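Local coordinates for protein Endonuclease/exonuclease/phosphatase (Beutenbergia cavernae DSM 12333, PDB 4RUW) that is of unknown function but belongs to the endonuclease/exonuclease/phosphatase family, joining a DNase I-like domain to an immunoglobulin-like domain and carrying a zinc ion, at residues A198-S202 with Q216-V220; N237-T241 with N251-Q255; S256-H262 with A337-L341; H262-R268 with R294-A300. All coordinates share one frame; numbering follows the deposited sequence. Where two conformers were deposited one is given.

Interaction 1: A198-S202 with Q216-V220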
# COMPACT_ATOMS: atom_id res chain seq x y z
N ALA A 198 -9.21 1.89 2.54
CA ALA A 198 -8.49 3.17 2.53
C ALA A 198 -8.06 3.51 3.94
O ALA A 198 -8.90 3.53 4.85
CB ALA A 198 -9.40 4.26 2.01
N THR A 199 -6.78 3.80 4.16
CA THR A 199 -6.37 4.19 5.50
C THR A 199 -5.14 5.09 5.48
O THR A 199 -4.62 5.45 4.42
CB THR A 199 -6.17 2.94 6.41
OG1 THR A 199 -6.13 3.34 7.79
CG2 THR A 199 -4.89 2.21 6.07
N HIS A 200 -4.72 5.45 6.69
CA HIS A 200 -3.62 6.38 6.93
C HIS A 200 -3.21 6.07 8.38
O HIS A 200 -4.02 6.21 9.30
CB HIS A 200 -4.13 7.82 6.76
CG HIS A 200 -3.10 8.89 6.94
ND1 HIS A 200 -3.41 10.22 6.78
CD2 HIS A 200 -1.79 8.84 7.26
CE1 HIS A 200 -2.33 10.95 7.00
NE2 HIS A 200 -1.34 10.14 7.30
N LEU A 201 -1.99 5.58 8.57
CA LEU A 201 -1.55 5.17 9.90
C LEU A 201 -0.78 6.28 10.61
O LEU A 201 -0.38 7.27 9.97
CB LEU A 201 -0.67 3.92 9.82
CG LEU A 201 -1.28 2.72 9.09
CD1 LEU A 201 -0.35 1.54 9.18
CD2 LEU A 201 -2.68 2.38 9.60
N SER A 202 -0.52 6.12 11.90
CA SER A 202 0.29 7.08 12.63
C SER A 202 1.68 7.22 12.01
O SER A 202 2.18 6.31 11.37
CB SER A 202 0.47 6.66 14.08
OG SER A 202 -0.75 6.72 14.80
N GLN A 216 -2.40 -0.74 14.84
CA GLN A 216 -3.29 -0.26 13.79
C GLN A 216 -3.25 -1.19 12.60
O GLN A 216 -4.28 -1.58 12.05
CB GLN A 216 -2.88 1.15 13.37
CG GLN A 216 -3.05 2.18 14.47
CD GLN A 216 -2.40 3.52 14.15
OE1 GLN A 216 -1.71 3.69 13.14
NE2 GLN A 216 -2.65 4.48 15.02
N LEU A 217 -2.04 -1.55 12.18
CA LEU A 217 -1.89 -2.42 11.02
C LEU A 217 -2.52 -3.79 11.24
O LEU A 217 -3.11 -4.36 10.32
CB LEU A 217 -0.43 -2.53 10.61
CG LEU A 217 -0.15 -3.36 9.35
CD1 LEU A 217 -0.81 -2.76 8.11
CD2 LEU A 217 1.34 -3.50 9.16
N ARG A 218 -2.38 -4.35 12.44
CA ARG A 218 -3.03 -5.62 12.77
C ARG A 218 -4.51 -5.55 12.47
O ARG A 218 -5.08 -6.44 11.86
CB ARG A 218 -2.85 -5.95 14.25
CG ARG A 218 -1.48 -6.40 14.61
CD ARG A 218 -1.17 -7.83 14.16
NE ARG A 218 -0.23 -8.46 15.08
CZ ARG A 218 0.55 -9.49 14.77
NH1 ARG A 218 1.40 -9.99 15.66
NH2 ARG A 218 0.49 -10.02 13.55
N ILE A 219 -5.14 -4.48 12.94
CA ILE A 219 -6.58 -4.33 12.78
C ILE A 219 -6.92 -4.17 11.29
O ILE A 219 -7.85 -4.81 10.79
CB ILE A 219 -7.10 -3.14 13.59
CG1 ILE A 219 -6.99 -3.46 15.08
CG2 ILE A 219 -8.55 -2.83 13.23
CD1 ILE A 219 -7.06 -2.26 15.97
N VAL A 220 -6.16 -3.36 10.58
CA VAL A 220 -6.39 -3.18 9.15
C VAL A 220 -6.31 -4.53 8.43
O VAL A 220 -7.21 -4.90 7.66
CB VAL A 220 -5.38 -2.20 8.56
CG1 VAL A 220 -5.42 -2.23 7.04
CG2 VAL A 220 -5.64 -0.80 9.09

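Interaction 2: N237-T241 with N251-Q255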
# COMPACT_ATOMS: atom_id res chain seq x y z
N ASN A 237 2.75 5.27 6.28
CA ASN A 237 3.75 5.92 7.12
C ASN A 237 4.88 5.00 7.57
O ASN A 237 5.53 5.25 8.59
CB ASN A 237 3.09 6.60 8.33
CG ASN A 237 2.88 8.08 8.13
OD1 ASN A 237 3.75 8.77 7.59
ND2 ASN A 237 1.73 8.58 8.58
N ILE A 238 5.10 3.93 6.81
CA ILE A 238 6.20 3.01 7.08
C ILE A 238 6.99 2.80 5.80
O ILE A 238 6.40 2.74 4.72
CB ILE A 238 5.70 1.64 7.64
CG1 ILE A 238 4.78 0.92 6.64
CG2 ILE A 238 5.03 1.84 8.98
CD1 ILE A 238 4.39 -0.48 7.09
N TRP A 239 8.31 2.71 5.92
CA TRP A 239 9.12 2.18 4.84
C TRP A 239 8.90 0.67 4.76
O TRP A 239 8.27 0.08 5.63
CB TRP A 239 10.60 2.39 5.11
CG TRP A 239 11.10 3.78 5.25
CD1 TRP A 239 10.39 4.95 5.27
CD2 TRP A 239 12.48 4.14 5.38
NE1 TRP A 239 11.27 6.02 5.41
CE2 TRP A 239 12.55 5.54 5.48
CE3 TRP A 239 13.66 3.39 5.43
CZ2 TRP A 239 13.76 6.22 5.63
CZ3 TRP A 239 14.86 4.05 5.58
CH2 TRP A 239 14.90 5.45 5.68
N THR A 240 9.47 0.03 3.74
CA THR A 240 9.42 -1.42 3.69
C THR A 240 10.47 -2.08 4.59
O THR A 240 10.32 -3.25 4.94
CB THR A 240 9.59 -1.96 2.26
OG1 THR A 240 10.83 -1.48 1.73
CG2 THR A 240 8.44 -1.51 1.37
N THR A 241 11.51 -1.33 4.97
CA THR A 241 12.57 -1.88 5.81
C THR A 241 12.83 -0.96 6.99
O THR A 241 12.52 0.23 6.95
CB THR A 241 13.89 -2.07 5.03
OG1 THR A 241 14.29 -0.83 4.44
CG2 THR A 241 13.75 -3.15 3.96
N ASN A 251 9.59 -1.93 10.66
CA ASN A 251 9.06 -2.03 9.31
C ASN A 251 9.18 -3.41 8.70
O ASN A 251 8.24 -3.88 8.06
CB ASN A 251 9.71 -0.98 8.42
CG ASN A 251 9.40 0.43 8.87
OD1 ASN A 251 8.38 0.67 9.50
ND2 ASN A 251 10.28 1.36 8.54
N ASN A 252 10.32 -4.08 8.85
CA ASN A 252 10.43 -5.43 8.31
C ASN A 252 9.36 -6.35 8.89
O ASN A 252 8.74 -7.13 8.16
CB ASN A 252 11.82 -6.04 8.55
CG ASN A 252 12.85 -5.50 7.59
OD1 ASN A 252 13.34 -4.38 7.76
ND2 ASN A 252 13.19 -6.28 6.57
N LEU A 253 9.12 -6.25 10.19
CA LEU A 253 8.09 -7.04 10.84
C LEU A 253 6.71 -6.74 10.23
O LEU A 253 5.99 -7.65 9.83
CB LEU A 253 8.11 -6.76 12.34
CG LEU A 253 7.07 -7.51 13.18
CD1 LEU A 253 7.30 -9.01 13.11
CD2 LEU A 253 7.11 -7.00 14.61
N MSE A 254 6.35 -5.47 10.14
CA MSE A 254 5.05 -5.11 9.60
C MSE A 254 4.88 -5.58 8.16
O MSE A 254 3.81 -6.06 7.78
CB MSE A 254 4.81 -3.61 9.75
CG MSE A 254 4.43 -3.21 11.18
SE MSE A 254 3.89 -1.35 11.40
CE MSE A 254 5.64 -0.57 11.79
N GLN A 255 5.92 -5.43 7.35
CA GLN A 255 5.83 -5.88 5.96
C GLN A 255 5.65 -7.40 5.87
O GLN A 255 4.96 -7.89 4.98
CB GLN A 255 7.02 -5.39 5.14
CG GLN A 255 7.11 -3.87 5.05
CD GLN A 255 6.16 -3.26 4.02
OE1 GLN A 255 5.67 -3.95 3.12
NE2 GLN A 255 5.92 -1.96 4.14
O HOH W 1 9.17 4.04 8.64

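Interaction 3: S256-H262 with A337-L341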
# COMPACT_ATOMS: atom_id res chain seq x y z
N SER A 256 6.27 -8.15 6.79
CA SER A 256 6.09 -9.59 6.79
C SER A 256 4.62 -9.94 7.07
O SER A 256 4.09 -10.87 6.47
CB SER A 256 7.03 -10.28 7.79
OG SER A 256 6.60 -10.16 9.14
N TRP A 257 3.96 -9.19 7.94
CA TRP A 257 2.55 -9.44 8.23
C TRP A 257 1.69 -9.20 7.00
O TRP A 257 0.75 -9.95 6.72
CB TRP A 257 2.04 -8.51 9.33
CG TRP A 257 2.66 -8.68 10.67
CD1 TRP A 257 3.45 -9.70 11.10
CD2 TRP A 257 2.54 -7.77 11.76
NE1 TRP A 257 3.82 -9.48 12.42
CE2 TRP A 257 3.27 -8.30 12.84
CE3 TRP A 257 1.86 -6.56 11.94
CZ2 TRP A 257 3.35 -7.66 14.07
CZ3 TRP A 257 1.94 -5.92 13.17
CH2 TRP A 257 2.69 -6.47 14.22
N ILE A 258 1.99 -8.14 6.26
CA ILE A 258 1.21 -7.81 5.07
C ILE A 258 1.37 -8.92 4.03
O ILE A 258 0.40 -9.39 3.43
CB ILE A 258 1.62 -6.45 4.48
CG1 ILE A 258 1.39 -5.32 5.50
CG2 ILE A 258 0.85 -6.17 3.22
CD1 ILE A 258 2.02 -3.98 5.11
N ALA A 259 2.61 -9.36 3.82
CA ALA A 259 2.88 -10.41 2.85
C ALA A 259 2.21 -11.72 3.26
O ALA A 259 1.66 -12.42 2.42
CB ALA A 259 4.38 -10.60 2.69
N GLU A 260 2.24 -12.10 4.64
CA GLU A 260 1.60 -13.32 5.17
C GLU A 260 0.12 -13.34 4.88
O GLU A 260 -0.49 -14.40 4.74
CB GLU A 260 1.73 -13.40 6.70
CG GLU A 260 3.11 -13.60 7.29
CD GLU A 260 3.07 -13.59 8.81
OE1 GLU A 260 2.03 -13.24 9.39
OE2 GLU A 260 4.09 -13.95 9.44
N ASP A 261 -0.47 -12.10 4.76
CA ASP A 261 -1.89 -11.98 4.51
C ASP A 261 -2.26 -11.94 3.03
O ASP A 261 -3.39 -11.57 2.67
CB ASP A 261 -2.46 -10.78 5.25
CG ASP A 261 -2.83 -11.12 6.68
OD1 ASP A 261 -2.53 -12.25 7.12
OD2 ASP A 261 -3.43 -10.27 7.36
N HIS A 262 -1.31 -12.32 2.18
CA HIS A 262 -1.53 -12.53 0.75
C HIS A 262 -1.69 -11.23 -0.01
O HIS A 262 -2.29 -11.20 -1.07
CB HIS A 262 -2.75 -13.43 0.47
CG HIS A 262 -2.81 -14.64 1.34
ND1 HIS A 262 -1.94 -15.71 1.18
CD2 HIS A 262 -3.60 -14.96 2.38
CE1 HIS A 262 -2.22 -16.63 2.09
NE2 HIS A 262 -3.22 -16.20 2.83
N ALA A 337 -3.08 -19.67 -2.98
CA ALA A 337 -2.24 -18.52 -2.72
C ALA A 337 -1.49 -18.78 -1.42
O ALA A 337 -2.12 -19.00 -0.38
CB ALA A 337 -3.07 -17.24 -2.61
N ARG A 338 -0.17 -18.79 -1.48
CA ARG A 338 0.63 -19.07 -0.31
C ARG A 338 1.85 -18.16 -0.23
O ARG A 338 2.50 -17.88 -1.24
CB ARG A 338 1.08 -20.54 -0.29
CG ARG A 338 1.85 -20.93 0.97
CD ARG A 338 1.92 -22.44 1.15
NE ARG A 338 0.59 -23.01 1.35
CZ ARG A 338 0.02 -23.19 2.53
NH1 ARG A 338 -1.19 -23.71 2.61
NH2 ARG A 338 0.67 -22.86 3.64
N THR A 339 2.14 -17.71 0.98
CA THR A 339 3.34 -16.95 1.27
C THR A 339 4.25 -17.76 2.17
O THR A 339 3.81 -18.36 3.15
CB THR A 339 3.00 -15.66 2.02
OG1 THR A 339 2.18 -14.85 1.17
CG2 THR A 339 4.26 -14.88 2.39
N VAL A 340 5.53 -17.82 1.81
CA VAL A 340 6.54 -18.37 2.70
C VAL A 340 7.56 -17.26 2.96
O VAL A 340 8.15 -16.72 2.02
CB VAL A 340 7.22 -19.63 2.12
CG1 VAL A 340 8.24 -20.17 3.11
CG2 VAL A 340 6.16 -20.69 1.80
N LEU A 341 7.71 -16.88 4.22
CA LEU A 341 8.65 -15.83 4.59
C LEU A 341 10.08 -16.35 4.54
O LEU A 341 10.31 -17.55 4.70
CB LEU A 341 8.35 -15.30 5.99
CG LEU A 341 6.96 -14.68 6.18
CD1 LEU A 341 6.78 -14.28 7.63
CD2 LEU A 341 6.79 -13.47 5.28
O HOH W 2 0.09 -15.37 -0.60

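Interaction 4: H262-R268 with R294-A300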
# COMPACT_ATOMS: atom_id res chain seq x y z
N HIS A 262 -1.31 -12.32 2.18
CA HIS A 262 -1.53 -12.53 0.75
C HIS A 262 -1.69 -11.23 -0.01
O HIS A 262 -2.29 -11.20 -1.07
CB HIS A 262 -2.75 -13.43 0.47
CG HIS A 262 -2.81 -14.64 1.34
ND1 HIS A 262 -1.94 -15.71 1.18
CD2 HIS A 262 -3.60 -14.96 2.38
CE1 HIS A 262 -2.22 -16.63 2.09
NE2 HIS A 262 -3.22 -16.20 2.83
N LEU A 263 -1.14 -10.15 0.53
CA LEU A 263 -1.19 -8.87 -0.16
C LEU A 263 0.13 -8.59 -0.84
O LEU A 263 1.18 -8.80 -0.25
CB LEU A 263 -1.53 -7.75 0.84
CG LEU A 263 -2.97 -7.76 1.35
CD1 LEU A 263 -3.15 -6.83 2.52
CD2 LEU A 263 -3.90 -7.33 0.22
N ALA A 264 0.07 -8.10 -2.08
CA ALA A 264 1.26 -7.77 -2.85
C ALA A 264 1.40 -6.25 -2.93
O ALA A 264 0.42 -5.55 -3.20
CB ALA A 264 1.16 -8.36 -4.25
N ASP A 265 2.62 -5.77 -2.70
CA ASP A 265 2.96 -4.36 -2.83
C ASP A 265 3.05 -4.10 -4.33
O ASP A 265 4.02 -4.50 -4.98
CB ASP A 265 4.30 -4.15 -2.13
CG ASP A 265 4.82 -2.72 -2.20
OD1 ASP A 265 4.36 -1.90 -3.02
OD2 ASP A 265 5.76 -2.44 -1.41
N THR A 266 2.03 -3.46 -4.89
CA THR A 266 1.91 -3.44 -6.34
C THR A 266 3.05 -2.67 -7.01
O THR A 266 3.58 -3.13 -8.02
CB THR A 266 0.53 -2.93 -6.82
OG1 THR A 266 0.33 -1.58 -6.41
CG2 THR A 266 -0.59 -3.84 -6.28
N TRP A 267 3.46 -1.54 -6.43
CA TRP A 267 4.56 -0.78 -6.99
C TRP A 267 5.79 -1.66 -7.18
O TRP A 267 6.43 -1.66 -8.23
CB TRP A 267 4.92 0.39 -6.08
CG TRP A 267 6.05 1.21 -6.65
CD1 TRP A 267 7.40 1.01 -6.46
CD2 TRP A 267 5.94 2.34 -7.52
NE1 TRP A 267 8.12 1.95 -7.16
CE2 TRP A 267 7.25 2.78 -7.82
CE3 TRP A 267 4.85 3.03 -8.07
CZ2 TRP A 267 7.49 3.86 -8.66
CZ3 TRP A 267 5.10 4.12 -8.88
CH2 TRP A 267 6.40 4.52 -9.17
N ARG A 268 6.12 -2.42 -6.14
CA ARG A 268 7.33 -3.20 -6.10
C ARG A 268 7.31 -4.39 -7.07
O ARG A 268 8.36 -4.94 -7.38
CB ARG A 268 7.51 -3.66 -4.66
CG ARG A 268 8.81 -4.28 -4.30
CD ARG A 268 8.78 -4.57 -2.80
NE ARG A 268 10.10 -4.93 -2.35
CZ ARG A 268 10.48 -4.92 -1.08
NH1 ARG A 268 9.61 -4.60 -0.12
NH2 ARG A 268 11.72 -5.27 -0.78
N ARG A 294 9.31 5.88 0.48
CA ARG A 294 8.09 5.44 -0.18
C ARG A 294 7.19 4.92 0.93
O ARG A 294 7.46 3.87 1.51
CB ARG A 294 8.42 4.33 -1.19
CG ARG A 294 7.21 3.84 -1.98
CD ARG A 294 7.61 2.87 -3.07
NE ARG A 294 8.07 1.59 -2.53
CZ ARG A 294 7.29 0.51 -2.42
NH1 ARG A 294 6.01 0.56 -2.79
NH2 ARG A 294 7.79 -0.62 -1.93
N ILE A 295 6.15 5.69 1.24
CA ILE A 295 5.31 5.39 2.41
C ILE A 295 3.82 5.38 2.07
O ILE A 295 2.99 5.14 2.95
CB ILE A 295 5.60 6.38 3.58
CG1 ILE A 295 5.31 7.82 3.17
CG2 ILE A 295 7.03 6.22 4.10
CD1 ILE A 295 5.38 8.80 4.33
N ASP A 296 3.50 5.64 0.80
CA ASP A 296 2.13 5.55 0.29
C ASP A 296 2.11 4.32 -0.61
O ASP A 296 2.97 4.18 -1.47
CB ASP A 296 1.80 6.78 -0.53
CG ASP A 296 1.78 8.06 0.29
OD1 ASP A 296 2.84 8.69 0.49
OD2 ASP A 296 0.68 8.48 0.72
N TYR A 297 1.13 3.44 -0.40
CA TYR A 297 1.13 2.13 -1.04
C TYR A 297 -0.22 1.79 -1.66
O TYR A 297 -1.27 2.26 -1.20
CB TYR A 297 1.41 1.04 -0.00
CG TYR A 297 2.76 1.07 0.67
CD1 TYR A 297 3.80 0.29 0.21
CD2 TYR A 297 2.97 1.85 1.80
CE1 TYR A 297 5.03 0.28 0.84
CE2 TYR A 297 4.20 1.85 2.44
CZ TYR A 297 5.22 1.06 1.95
OH TYR A 297 6.45 1.03 2.58
N VAL A 298 -0.18 0.91 -2.66
CA VAL A 298 -1.35 0.17 -3.10
C VAL A 298 -1.01 -1.30 -3.01
O VAL A 298 -0.13 -1.78 -3.73
CB VAL A 298 -1.77 0.55 -4.55
CG1 VAL A 298 -2.96 -0.29 -4.98
CG2 VAL A 298 -2.08 2.04 -4.63
N PHE A 299 -1.69 -2.01 -2.12
CA PHE A 299 -1.56 -3.46 -1.99
C PHE A 299 -2.77 -4.12 -2.64
O PHE A 299 -3.88 -3.60 -2.57
CB PHE A 299 -1.49 -3.86 -0.51
CG PHE A 299 -0.16 -3.59 0.13
CD1 PHE A 299 0.86 -4.53 0.06
CD2 PHE A 299 0.08 -2.41 0.82
CE1 PHE A 299 2.09 -4.31 0.64
CE2 PHE A 299 1.32 -2.18 1.41
CZ PHE A 299 2.32 -3.13 1.30
N ALA A 300 -2.55 -5.27 -3.27
CA ALA A 300 -3.63 -5.98 -3.95
C ALA A 300 -3.64 -7.45 -3.55
O ALA A 300 -2.60 -8.03 -3.24
CB ALA A 300 -3.52 -5.84 -5.47
O HOH W 3 -1.54 -10.70 -3.70
O HOH W 4 2.52 0.20 -3.68

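Interaction 1: A198-S202 with Q216-V220
The first half of a beta-alpha-beta unit, strand 192-200 followed by helix 207-222, is pinned where the amide of Gln216 meets Ser202 in the loop that follows the strand. Gln216 OE1 accepts from Ser202 N at 3.0 Å. The bond is almost straight (N-H...O 174°), and the donor lies in the carbonyl plane on a lone pair of OE1. The amide nitrogen NE2 of Gln216 donates to Ser202 OG at 2.9 Å, with the hydroxyl tilted a little from the amide plane. An extended chain (chi2 169°) carries the carboxamide this far, running past Leu201 in the opposite sense, so that Leu201 CB sits 3.5 Å from Gln216 OE1. Behind this polar end the contact is apolar. Leu201 spreads its two methyls over the helix: CD2 lies 4.0 Å from Gln216 CB and 4.4 Å from Val220 CG2, while CD1 approaches Leu217 CB at 4.3 Å. One turn further along, Val220 CG2 meets Thr199 CG2 at 4.3 Å; the Thr199 hydroxyl donates to Ser180 O. Leu166 of strand 157-166 also packs on Thr199, Gln216 and Val220. NE2 has a second acceptor in Pro167 O, and Ser202 OG a second donor in Asn168 ND2. With OE1 filled by a backbone N-H and NE2 giving to two oxygens, the amide is held in one orientation, and a buried polar group is satisfied at the edge of leucine and valine packing.

Interaction 2: N237-T241 with N251-Q255
Asn251 lays its carboxamide against the base of Trp239, ND2 3.6 Å from Trp239 CB, with the amide and indole planes 35° apart. It stands in the first turn of helix 251-260 of the DNase I-like domain, over which the loop after strand 230-233 folds. Asn251 ND2 donates to Thr241 O at 3.0 Å along a nearly straight N-H...O line (167°). The acceptor lies in the amide plane, whereas the donor stands well above the plane of the Thr241 carbonyl. Asn251 ND2 also donates to a water at 2.9 Å, and that water accepts from Trp239 N. One side-chain amide thus ties the backbone of the loop at two points. Asn251 OD1 rests against Ile238 CB at 3.4 Å. Two branches of Ile238 touch the helix: CG2 meets CE of Met254, a selenomethionine, at 3.8 Å, and CD1 reaches Gln255 NE2 at 3.6 Å. A bend at chi2 (-79°) folds Gln255 across Thr240, whose CG2 packs on the carboxamide. Asn252 lies alongside Thr241, pointing the same way; its OD1 accepts from Asp242 N and its ND2 donates to Leu347 O in the Ig-like domain. The Thr241 hydroxyl is likewise bonded to Gln371 there, so loop and helix start both face the second domain. Gln255 CG sits 3.3 Å from Thr240 O, and Gln255 NE2 makes a weak, long hydrogen bond of 3.5 Å to Trp239 O.

Interaction 3: S256-H262 with A337-L341
Thr339 hydrogen-bonds to the C-terminal end of helix 251-260, joining strand 334-342, an outermost strand of one of the two four-stranded sheets of the Ig-like domain, to the DNase I-like domain. The axes of helix 256-260 and strand 337-341 run roughly antiparallel, at 152°. Among the polar contacts, Thr339 OG1 donates to Ala259 O at 2.8 Å from 41° above the carbonyl plane. His262 N reaches the same Ala259 O at 3.0 Å from the opposite face, and Gln352 NE2 of the neighbouring strand binds it too, so this helix-end carbonyl oxygen takes three donors. Chi1 of -62° turns OG1 to the helix and leaves CG2 to pack on Ala259 CB. A water adds a bridge: it donates to Thr339 OG1 at 2.8 Å and hydrogen-bonds His262 ND1 at 2.7 Å, lying in the plane of the imidazole. The van der Waals part belongs to Leu341, which crosses Glu260 at about a right angle. Leu341 CD1 packs on Glu260 CG at 3.7 Å and also lies 3.3 Å from the carboxylate oxygen Glu260 OE2, and its CD2 rests against Ser256 CB. Trp350 lies beside Ala259, Thr339 and Leu341. The imidazole of His262 has Ala337 O near its CE1, and Glu260 O sits 3.7 Å above the centre of one ring face.

Interaction 4: H262-R268 with R294-A300
Arg294 and Asp265 meet head-on in a two-pronged salt bridge beside the short antiparallel pairing of strand 264-265 with strand 296-300, at one border of a six-stranded sheet of the DNase I-like domain. Arg294 NH1 donates to Asp265 OD1 at 3.0 Å and Arg294 NH2 to Asp265 OD2 at 2.8 Å. OD1 is met on its syn lone pair, OD2 on the syn side but out of the carboxylate plane; the two flat groups are nearly coplanar. A bend at chi3 (70°) turns the guanidinium back to the aspartate and lays Arg294 CD over the face of the Trp267 five-membered ring, a CH-pi contact with the centroid 4.2 Å away. Asp265 CB rests on Phe299 CE1 at 3.5 Å, and Asp265 OD2 lies at the edge of the Tyr297 ring, whose hydroxyl bonds Ile238 O. A water donates to Asp265 OD1 and accepts from Val298 N. Thr266 takes the crowded rotamer (chi1 63°), bringing OG1 to Val298 O at 2.7 Å while its N donates to that oxygen at 3.0 Å. Thr266 CG2 then packs on Ala300 CB at 3.6 Å. Ala264 and Ala300 form the hydrogen-bonded pair, with Ala264 N to Ala300 O at 2.9 Å and Ala300 N returning a bond to Ala264 O. Val298 O is therefore gripped twice by one residue where the chain leaves the sheet, and the buried carboxylate is matched by a guanidinium that aspartate and indole together hold in its rotation.

From the N terminus, interaction 1 closes first, joining strand 192-200 to its crossover helix. Interaction 2 follows in series, closing the short loop before helix 251-260; the two meet where Leu201 O probably hydrogen-bonds Asn237 ND2 and Leu217 packs on Met254. The same helix continues into interaction 3, whose long loop ends at strand 334-342 and ties the DNase I-like domain to the Ig-like one. Interaction 4 opens at the shared His262 and closes at Ala300, wholly within that long loop, fastening strands 264-265 and 296-300. The Tyr297 hydroxyl joins interactions 2 and 4, and Ile258 packs on Phe299 between interactions 3 and 4.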